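Local coordinates for endo-beta-1,4-xylanase Xyn10C (PDB 1GNY), which cleaves internal linkages of the xylan backbone through its C-terminal catalytic domain, this chain being its N-terminal family 15 carbohydrate-binding module, which binds xylan and xylooligosaccharides, at residues D31-A36 and I140-V145; A60-V65 and D105-C110; A74-F79 and V128-K133. All blocks are in the same frame, centred on the assembly; numbering follows the deposited sequence.

Contact 1: D31-A36 and I140-V145; sequences DGVTFA and ITIKSV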
loop_
_atom_site.group_PDB
_atom_site.type_symbol
_atom_site.label_atom_id
_atom_site.label_comp_id
_atom_site.label_asym_id
_atom_site.label_seq_id
_atom_site.Cartn_x
_atom_site.Cartn_y
_atom_site.Cartn_z
ATOM N N ASP A 31 -16.509 3.075 4.820
ATOM C CA ASP A 31 -15.705 3.508 3.643
ATOM C C ASP A 31 -14.390 2.733 3.412
ATOM O O ASP A 31 -13.792 2.858 2.347
ATOM C CB ASP A 31 -15.362 4.969 3.716
ATOM C CG ASP A 31 -16.534 5.887 3.352
ATOM O OD1 ASP A 31 -17.644 5.408 3.058
ATOM O OD2 ASP A 31 -16.422 7.138 3.378
ATOM N N GLY A 32 -13.978 1.907 4.357
ATOM C CA GLY A 32 -12.742 1.122 4.213
ATOM C C GLY A 32 -11.801 1.206 5.408
ATOM O O GLY A 32 -12.241 0.949 6.530
ATOM N N VAL A 33 -10.527 1.536 5.139
ATOM C CA VAL A 33 -9.430 1.595 6.143
ATOM C C VAL A 33 -8.807 2.983 6.183
ATOM O O VAL A 33 -8.412 3.488 5.135
ATOM C CB VAL A 33 -8.345 0.534 5.823
ATOM C CG1 VAL A 33 -7.109 0.694 6.690
ATOM C CG2 VAL A 33 -8.920 -0.905 5.966
ATOM N N THR A 34 -8.678 3.555 7.378
ATOM C CA THR A 34 -8.119 4.925 7.546
ATOM C C THR A 34 -6.996 4.874 8.563
ATOM O O THR A 34 -7.084 4.169 9.582
ATOM C CB THR A 34 -9.196 5.973 7.979
ATOM O OG1 THR A 34 -10.290 5.930 7.057
ATOM C CG2 THR A 34 -8.663 7.421 7.965
ATOM N N PHE A 35 -5.943 5.626 8.271
ATOM C CA PHE A 35 -4.861 5.833 9.234
ATOM C C PHE A 35 -4.480 7.317 9.362
ATOM O O PHE A 35 -4.662 8.122 8.418
ATOM C CB PHE A 35 -3.636 4.957 8.940
ATOM C CG PHE A 35 -2.838 5.339 7.717
ATOM C CD1 PHE A 35 -3.179 4.818 6.453
ATOM C CD2 PHE A 35 -1.700 6.126 7.816
ATOM C CE1 PHE A 35 -2.455 5.138 5.345
ATOM C CE2 PHE A 35 -0.959 6.443 6.691
ATOM C CZ PHE A 35 -1.331 5.926 5.448
ATOM N N ALA A 36 -3.948 7.645 10.541
ATOM C CA ALA A 36 -3.355 8.950 10.837
ATOM C C ALA A 36 -1.906 8.960 10.300
ATOM O O ALA A 36 -1.054 8.131 10.681
ATOM C CB ALA A 36 -3.361 9.224 12.331
ATOM N N ILE A 140 -5.316 9.341 5.666
ATOM C CA ILE A 140 -5.445 8.636 4.384
ATOM C C ILE A 140 -6.506 7.557 4.553
ATOM O O ILE A 140 -6.456 6.830 5.547
ATOM C CB ILE A 140 -4.107 7.979 3.963
ATOM C CG1 ILE A 140 -3.001 9.020 3.702
ATOM C CG2 ILE A 140 -4.296 7.108 2.712
ATOM C CD1 ILE A 140 -3.228 10.001 2.582
ATOM N N THR A 141 -7.445 7.462 3.603
ATOM C CA THR A 141 -8.446 6.392 3.553
ATOM C C THR A 141 -8.226 5.516 2.323
ATOM O O THR A 141 -8.128 6.025 1.204
ATOM C CB THR A 141 -9.897 6.920 3.579
ATOM O OG1 THR A 141 -10.118 7.632 4.818
ATOM C CG2 THR A 141 -10.907 5.774 3.516
ATOM N N ILE A 142 -8.109 4.204 2.549
ATOM C CA ILE A 142 -8.088 3.203 1.449
ATOM C C ILE A 142 -9.496 2.593 1.311
ATOM O O ILE A 142 -10.010 1.981 2.246
ATOM C CB ILE A 142 -7.034 2.067 1.649
ATOM C CG1 ILE A 142 -5.664 2.648 1.947
ATOM C CG2 ILE A 142 -6.976 1.173 0.402
ATOM C CD1 ILE A 142 -5.312 2.657 3.398
ATOM N N LYS A 143 -10.110 2.763 0.147
ATOM C CA LYS A 143 -11.471 2.218 -0.131
ATOM C C LYS A 143 -11.423 0.781 -0.680
ATOM O O LYS A 143 -12.308 -0.036 -0.378
ATOM C CB LYS A 143 -12.240 3.140 -1.109
ATOM C CG LYS A 143 -12.527 4.494 -0.544
ATOM C CD LYS A 143 -13.537 5.262 -1.362
ATOM C CE LYS A 143 -14.248 6.319 -0.548
ATOM N NZ LYS A 143 -15.224 7.053 -1.412
ATOM N N SER A 144 -10.420 0.501 -1.505
ATOM C CA SER A 144 -10.268 -0.822 -2.144
ATOM C C SER A 144 -8.845 -1.044 -2.634
ATOM O O SER A 144 -8.120 -0.079 -2.956
ATOM C CB SER A 144 -11.228 -0.964 -3.341
ATOM O OG SER A 144 -10.873 -0.089 -4.431
ATOM N N VAL A 145 -8.473 -2.323 -2.706
ATOM C CA VAL A 145 -7.177 -2.722 -3.274
ATOM C C VAL A 145 -7.424 -3.919 -4.185
ATOM O O VAL A 145 -8.008 -4.907 -3.756
ATOM C CB VAL A 145 -6.132 -3.102 -2.212
ATOM C CG1 VAL A 145 -4.822 -3.517 -2.851
ATOM C CG2 VAL A 145 -5.912 -1.946 -1.223
HETATM O O HOH W 1 -16.411 8.869 0.526
#
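Val33 and Ile142 form a hydrogen-bonded antiparallel pair, gripping each other twice: Ile142 N reaches Val33 O at 2.7 Å, and Val33 N returns a nearly straight bond to Ile142 O (3.0 Å, 172° at the hydrogen). Phe35 and Ile140 repeat this pair of backbone hydrogen bonds two residues along. Between them, in the non-hydrogen-bonded pair, the side chains of Thr34 and Thr141 cross obliquely, and their hydroxyls OG1 and OG1 are hydrogen-bonded at 2.8 Å. Each OG1 stands anti to its own carbonyl carbon, beside its backbone N, and the two hydroxyls meet over the strand pair. Farther along, Lys143 NZ donates to a water that also makes a weak bond to Asp31 OD2; the salt-bridge partner of Lys143 is Asp105, in the neighbouring contact. Gly32 adopts a conformation suited to glycine; a CB there would run into Ile142 O. On the Val33 face, Phe35 lies side by side with Ile140, its CE1 3.6 Å from Ile140 CB, while Ile142 CD1 sits at the ring edge, 4.3 Å from Phe35 CE1. An alanine in place of Phe35 would probably open a gap beside Ile140 and the end of Ile142, both left without the ring. The chemistry is thus two-sided: paired hydroxyls on the Thr34 face, which is partly exposed, and buried hydrocarbon on the other, turned into the core of the module.

Contact 2: A60-V65 and D105-C110; sequences AMVVNV and DLTLTC. With NA (sodium ion), chain C.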
loop_
_atom_site.group_PDB
_atom_site.type_symbol
_atom_site.label_atom_id
_atom_site.label_comp_id
_atom_site.label_asym_id
_atom_site.label_seq_id
_atom_site.Cartn_x
_atom_site.Cartn_y
_atom_site.Cartn_z
ATOM N N ALA A 60 -3.667 -1.928 -7.614
ATOM C CA ALA A 60 -4.446 -0.689 -7.814
ATOM C C ALA A 60 -5.195 -0.377 -6.524
ATOM O O ALA A 60 -5.965 -1.221 -6.034
ATOM C CB ALA A 60 -5.405 -0.832 -8.964
ATOM N N MET A 61 -4.974 0.820 -5.972
ATOM C CA MET A 61 -5.661 1.249 -4.753
ATOM C C MET A 61 -6.571 2.440 -5.008
ATOM O O MET A 61 -6.128 3.395 -5.610
ATOM C CB MET A 61 -4.639 1.631 -3.669
ATOM C CG MET A 61 -3.742 0.527 -3.268
ATOM S SD MET A 61 -3.074 0.837 -1.587
ATOM C CE MET A 61 -2.058 -0.602 -1.448
ATOM N N VAL A 62 -7.823 2.385 -4.558
ATOM C CA VAL A 62 -8.692 3.595 -4.629
ATOM C C VAL A 62 -8.522 4.240 -3.261
ATOM O O VAL A 62 -8.806 3.589 -2.239
ATOM C CB VAL A 62 -10.157 3.296 -4.885
ATOM C CG1 VAL A 62 -10.999 4.591 -4.806
ATOM C CG2 VAL A 62 -10.349 2.649 -6.262
ATOM N N VAL A 63 -8.085 5.496 -3.234
ATOM C CA VAL A 63 -7.818 6.209 -1.969
ATOM C C VAL A 63 -8.481 7.569 -1.886
ATOM O O VAL A 63 -8.880 8.115 -2.901
ATOM C CB VAL A 63 -6.301 6.395 -1.694
ATOM C CG1 VAL A 63 -5.585 5.059 -1.734
ATOM C CG2 VAL A 63 -5.649 7.367 -2.714
ATOM N N ASN A 64 -8.634 8.069 -0.667
ATOM C CA ASN A 64 -9.057 9.452 -0.442
ATOM C C ASN A 64 -8.098 10.078 0.533
ATOM O O ASN A 64 -7.828 9.514 1.621
ATOM C CB ASN A 64 -10.471 9.566 0.062
ATOM C CG ASN A 64 -10.962 11.014 0.043
ATOM O OD1 ASN A 64 -10.670 11.782 0.945
ATOM N ND2 ASN A 64 -11.659 11.409 -1.050
ATOM N N VAL A 65 -7.550 11.227 0.151
ATOM C CA VAL A 65 -6.554 11.928 0.979
ATOM C C VAL A 65 -7.164 13.181 1.633
ATOM O O VAL A 65 -7.920 13.900 0.997
ATOM C CB VAL A 65 -5.192 12.167 0.262
ATOM C CG1 VAL A 65 -5.030 11.355 -1.077
ATOM C CG2 VAL A 65 -4.826 13.620 0.102
ATOM N N ASP A 105 -11.805 11.256 -4.828
ATOM C CA ASP A 105 -11.102 9.971 -4.731
ATOM C C ASP A 105 -10.118 9.846 -5.908
ATOM O O ASP A 105 -10.310 10.449 -6.985
ATOM C CB ASP A 105 -12.041 8.763 -4.838
ATOM C CG ASP A 105 -12.976 8.617 -3.662
ATOM O OD1 ASP A 105 -12.773 9.297 -2.632
ATOM O OD2 ASP A 105 -13.965 7.847 -3.690
ATOM N N LEU A 106 -9.084 9.039 -5.707
ATOM C CA LEU A 106 -8.043 8.771 -6.715
ATOM C C LEU A 106 -7.702 7.297 -6.780
ATOM O O LEU A 106 -7.827 6.576 -5.785
ATOM C CB LEU A 106 -6.740 9.471 -6.341
ATOM C CG LEU A 106 -6.777 10.974 -6.191
ATOM C CD1 LEU A 106 -5.590 11.434 -5.344
ATOM C CD2 LEU A 106 -6.828 11.626 -7.581
ATOM N N THR A 107 -7.223 6.873 -7.944
ATOM C CA THR A 107 -6.719 5.512 -8.134
ATOM C C THR A 107 -5.212 5.597 -8.325
ATOM O O THR A 107 -4.706 6.250 -9.278
ATOM C CB THR A 107 -7.350 4.806 -9.339
ATOM O OG1 THR A 107 -8.760 4.646 -9.118
ATOM C CG2 THR A 107 -6.834 3.388 -9.481
ATOM N N LEU A 108 -4.491 4.939 -7.428
ATOM C CA LEU A 108 -3.037 4.849 -7.487
ATOM C C LEU A 108 -2.630 3.423 -7.828
ATOM O O LEU A 108 -3.222 2.473 -7.343
ATOM C CB LEU A 108 -2.422 5.238 -6.151
ATOM C CG LEU A 108 -2.779 6.640 -5.653
ATOM C CD1 LEU A 108 -2.125 6.908 -4.326
ATOM C CD2 LEU A 108 -2.387 7.724 -6.649
ATOM N N THR A 109 -1.633 3.290 -8.695
ATOM C CA THR A 109 -1.192 1.976 -9.143
ATOM C C THR A 109 0.305 1.757 -8.956
ATOM O O THR A 109 1.117 2.710 -8.901
ATOM C CB THR A 109 -1.612 1.657 -10.594
ATOM O OG1 THR A 109 -0.853 2.463 -11.502
ATOM C CG2 THR A 109 -3.053 1.974 -10.887
ATOM N N CYS A 110 0.663 0.476 -8.864
ATOM C CA CYS A 110 2.032 0.066 -8.631
ATOM C C CYS A 110 2.282 -1.271 -9.273
ATOM O O CYS A 110 1.571 -2.228 -8.988
ATOM C CB CYS A 110 2.311 -0.060 -7.127
ATOM S SG CYS A 110 3.980 -0.588 -6.710
HETATM NA NA NA C . -10.516 14.174 0.523
HETATM O O HOH W 2 -12.717 14.151 -1.173
HETATM O O HOH W 3 -11.321 15.098 2.039
#
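Asn64 turns its CG anti to its backbone N (chi1 -170°), while Asp105 sets CG beside its own N (chi1 -68°), and the two side chains meet at about a right angle. Asn64 ND2 gives a hydrogen to Asp105 OD1 at 2.9 Å, approaching nearly in line with the carboxylate C-O bond. The amide and carboxylate planes stand 83° apart. The same amide works from both ends: OD1 binds the sodium ion at 2.4 Å, and ND2 also donates to a water that itself coordinates the metal. The bond to Asp105 therefore probably helps to fix the rotation of the amide, and Asp105 OD2 is in turn held by Lys143 in a salt bridge. Val65 O, 2.6 Å from the sodium, and Ala102 O are further ligands. Beyond this end the strands pair regularly, Met61 with Leu108 and Val63 with Leu106 each joined by two backbone bonds, the straightest being Met61 N to Leu108 O (2.8 Å). On the inner face Val63 CG2 meets Leu108 CD1 at 3.9 Å, the two side chains crossing at about a right angle; on the outer one Val62 CG2 lies 3.8 Å from Thr107 OG1. Such an antiparallel pair, alternating inward hydrocarbon (Met61, Val63, Leu108) with a more exposed outer row (Val62, Thr107, Thr109) and ending in a metal site, belongs to the beta-sandwich of this carbohydrate-binding module.

Contact 3: A74-F79 and V128-K133; sequences ANLQIF and VGIQAK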
loop_
_atom_site.group_PDB
_atom_site.type_symbol
_atom_site.label_atom_id
_atom_site.label_comp_id
_atom_site.label_asym_id
_atom_site.label_seq_id
_atom_site.Cartn_x
_atom_site.Cartn_y
_atom_site.Cartn_z
ATOM N N ALA A 74 3.359 15.898 1.566
ATOM C CA ALA A 74 3.937 14.547 1.623
ATOM C C ALA A 74 3.522 13.704 0.411
ATOM O O ALA A 74 2.522 13.964 -0.244
ATOM C CB ALA A 74 3.536 13.836 2.911
ATOM N N ASN A 75 4.325 12.688 0.119
ATOM C CA ASN A 75 4.070 11.788 -0.993
ATOM C C ASN A 75 3.439 10.473 -0.497
ATOM O O ASN A 75 3.443 10.243 0.722
ATOM C CB ASN A 75 5.360 11.434 -1.734
ATOM C CG ASN A 75 6.103 12.664 -2.255
ATOM O OD1 ASN A 75 5.504 13.655 -2.704
ATOM N ND2 ASN A 75 7.434 12.622 -2.142
ATOM N N LEU A 76 2.914 9.686 -1.418
ATOM C CA LEU A 76 2.328 8.350 -1.060
ATOM C C LEU A 76 3.062 7.270 -1.817
ATOM O O LEU A 76 3.195 7.318 -3.082
ATOM C CB LEU A 76 0.835 8.277 -1.368
ATOM C CG LEU A 76 -0.113 8.979 -0.406
ATOM C CD1 LEU A 76 -1.536 8.940 -0.963
ATOM C CD2 LEU A 76 -0.042 8.383 1.005
ATOM N N GLN A 77 3.460 6.249 -1.071
ATOM C CA GLN A 77 4.189 5.109 -1.627
ATOM C C GLN A 77 3.478 3.788 -1.373
ATOM O O GLN A 77 3.373 3.372 -0.223
ATOM C CB GLN A 77 5.602 5.019 -1.036
ATOM C CG GLN A 77 6.393 3.787 -1.507
ATOM C CD GLN A 77 7.815 3.737 -0.979
ATOM O OE1 GLN A 77 8.130 4.265 0.097
ATOM N NE2 GLN A 77 8.678 3.079 -1.734
ATOM N N ILE A 78 2.970 3.186 -2.434
ATOM C CA ILE A 78 2.500 1.778 -2.404
ATOM C C ILE A 78 3.793 0.952 -2.389
ATOM O O ILE A 78 4.688 1.209 -3.170
ATOM C CB ILE A 78 1.599 1.412 -3.611
ATOM C CG1 ILE A 78 0.274 2.181 -3.563
ATOM C CG2 ILE A 78 1.354 -0.101 -3.669
ATOM C CD1 ILE A 78 -0.514 2.122 -4.843
ATOM N N PHE A 79 3.846 -0.103 -1.587
ATOM C CA PHE A 79 5.027 -0.970 -1.509
ATOM C C PHE A 79 4.635 -2.410 -1.204
ATOM O O PHE A 79 3.523 -2.669 -0.794
ATOM C CB PHE A 79 6.015 -0.444 -0.448
ATOM C CG PHE A 79 5.480 -0.473 0.965
ATOM C CD1 PHE A 79 4.578 0.484 1.425
ATOM C CD2 PHE A 79 5.855 -1.493 1.833
ATOM C CE1 PHE A 79 4.078 0.452 2.726
ATOM C CE2 PHE A 79 5.336 -1.558 3.104
ATOM C CZ PHE A 79 4.455 -0.570 3.574
ATOM N N VAL A 128 1.904 -6.088 1.993
ATOM C CA VAL A 128 1.601 -5.063 0.987
ATOM C C VAL A 128 0.925 -3.882 1.665
ATOM O O VAL A 128 0.111 -4.068 2.579
ATOM C CB VAL A 128 0.658 -5.622 -0.138
ATOM C CG1 VAL A 128 0.358 -4.542 -1.202
ATOM C CG2 VAL A 128 1.245 -6.866 -0.771
ATOM N N GLY A 129 1.238 -2.664 1.261
ATOM C CA GLY A 129 0.540 -1.526 1.830
ATOM C C GLY A 129 0.828 -0.205 1.173
ATOM O O GLY A 129 1.323 -0.205 0.031
ATOM N N ILE A 130 0.457 0.860 1.866
ATOM C CA ILE A 130 0.692 2.250 1.417
ATOM C C ILE A 130 1.166 3.060 2.607
ATOM O O ILE A 130 0.663 2.890 3.718
ATOM C CB ILE A 130 -0.576 2.853 0.723
ATOM C CG1 ILE A 130 -0.228 4.158 -0.015
ATOM C CG2 ILE A 130 -1.738 2.964 1.687
ATOM C CD1 ILE A 130 -1.401 4.696 -0.884
ATOM N N GLN A 131 2.127 3.947 2.381
ATOM C CA GLN A 131 2.718 4.740 3.463
ATOM C C GLN A 131 2.997 6.181 3.030
ATOM O O GLN A 131 3.199 6.433 1.823
ATOM C CB GLN A 131 4.010 4.099 4.007
ATOM C CG GLN A 131 5.141 3.982 2.955
ATOM C CD GLN A 131 6.392 3.282 3.505
ATOM O OE1 GLN A 131 6.373 2.800 4.651
ATOM N NE2 GLN A 131 7.485 3.241 2.692
ATOM N N ALA A 132 3.010 7.068 3.997
ATOM C CA ALA A 132 3.325 8.463 3.752
ATOM C C ALA A 132 4.846 8.632 3.715
ATOM O O ALA A 132 5.577 7.967 4.448
ATOM C CB ALA A 132 2.733 9.320 4.841
ATOM N N LYS A 133 5.308 9.553 2.884
ATOM C CA LYS A 133 6.735 9.892 2.806
ATOM C C LYS A 133 6.898 11.416 2.820
ATOM O O LYS A 133 6.238 12.111 2.056
ATOM C CB LYS A 133 7.403 9.362 1.534
ATOM C CG LYS A 133 7.323 7.844 1.273
ATOM C CD LYS A 133 8.137 7.075 2.224
ATOM C CE LYS A 133 9.641 7.015 1.874
ATOM N NZ LYS A 133 10.346 6.681 3.209
#
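Phe79 lays its ring over Gly129, its neighbour across the strands, with CD1 3.6 Å from Gly129 O and CE1 3.7 Å from Gly129 C. An aromatic side chain folded over a cross-strand glycine is a known beta-sheet pairing, and here it lies within the five-stranded antiparallel sheet of the beta-sandwich, on the face that carries the xylan-binding site. The fold-over depends on chi1 of 65°, which puts Phe79 CG between its backbone N and carbonyl carbon. Gly129 N lies over one ring face and Gln131 NE2 over the opposite one; the Gln131 chain crosses the ring at about a right angle, its CG 3.7 Å from Phe79 CE1. Gln131 OE1 is bonded to Ser18 OG, and Ser18 lines the glycan pocket, which makes Gln131 a second-shell residue. Backbone bonds run in pairs through Asn75 with Lys133, Gln77 with Gln131 and Phe79 with Gly129. On the reverse face Ile130 CD1 packs against Ile78 CG1 (4.0 Å) and Leu76 CD1 (4.2 Å); Met61 of the other sheet touches Ile130 and Ile78, and Leu108 touches Leu76 and Ile78. Gln77 and Gln131 run side by side in the same direction, and the bent chain of Lys133 brings CD to 3.5 Å from Gln77 OE1. That oxygen accepts a hydrogen bond from Gln131 NE2 at 2.9 Å, the nitrogen standing 52° out of the Gln77 carbonyl plane.

Overall arrangement
Contacts 1 and 2 share one sheet, where strands 139-149 and 58-65 are neighbours: Lys143 NZ reaches Asp105 OD2 at 2.7 Å, and Thr141 O probably accepts a hydrogen bond from Asn64 N at 2.8 Å. Contact 3 belongs to the facing sheet, and the hydrophobic core lies between the two sheets. Met61 CG meets Ile78 CD1 at 3.9 Å, and Ile142 CG1 meets Ile130 CG2 at the same distance. Along the chain contacts 2 and 3 alternate, both nested inside the loop closed by contact 1. Contact 3 lies nearest the glycan, the side chain of Phe79 being about 4 Å from a bound xylose unit, against about 12 Å for that of Phe35 and about 13 Å for that of Met61.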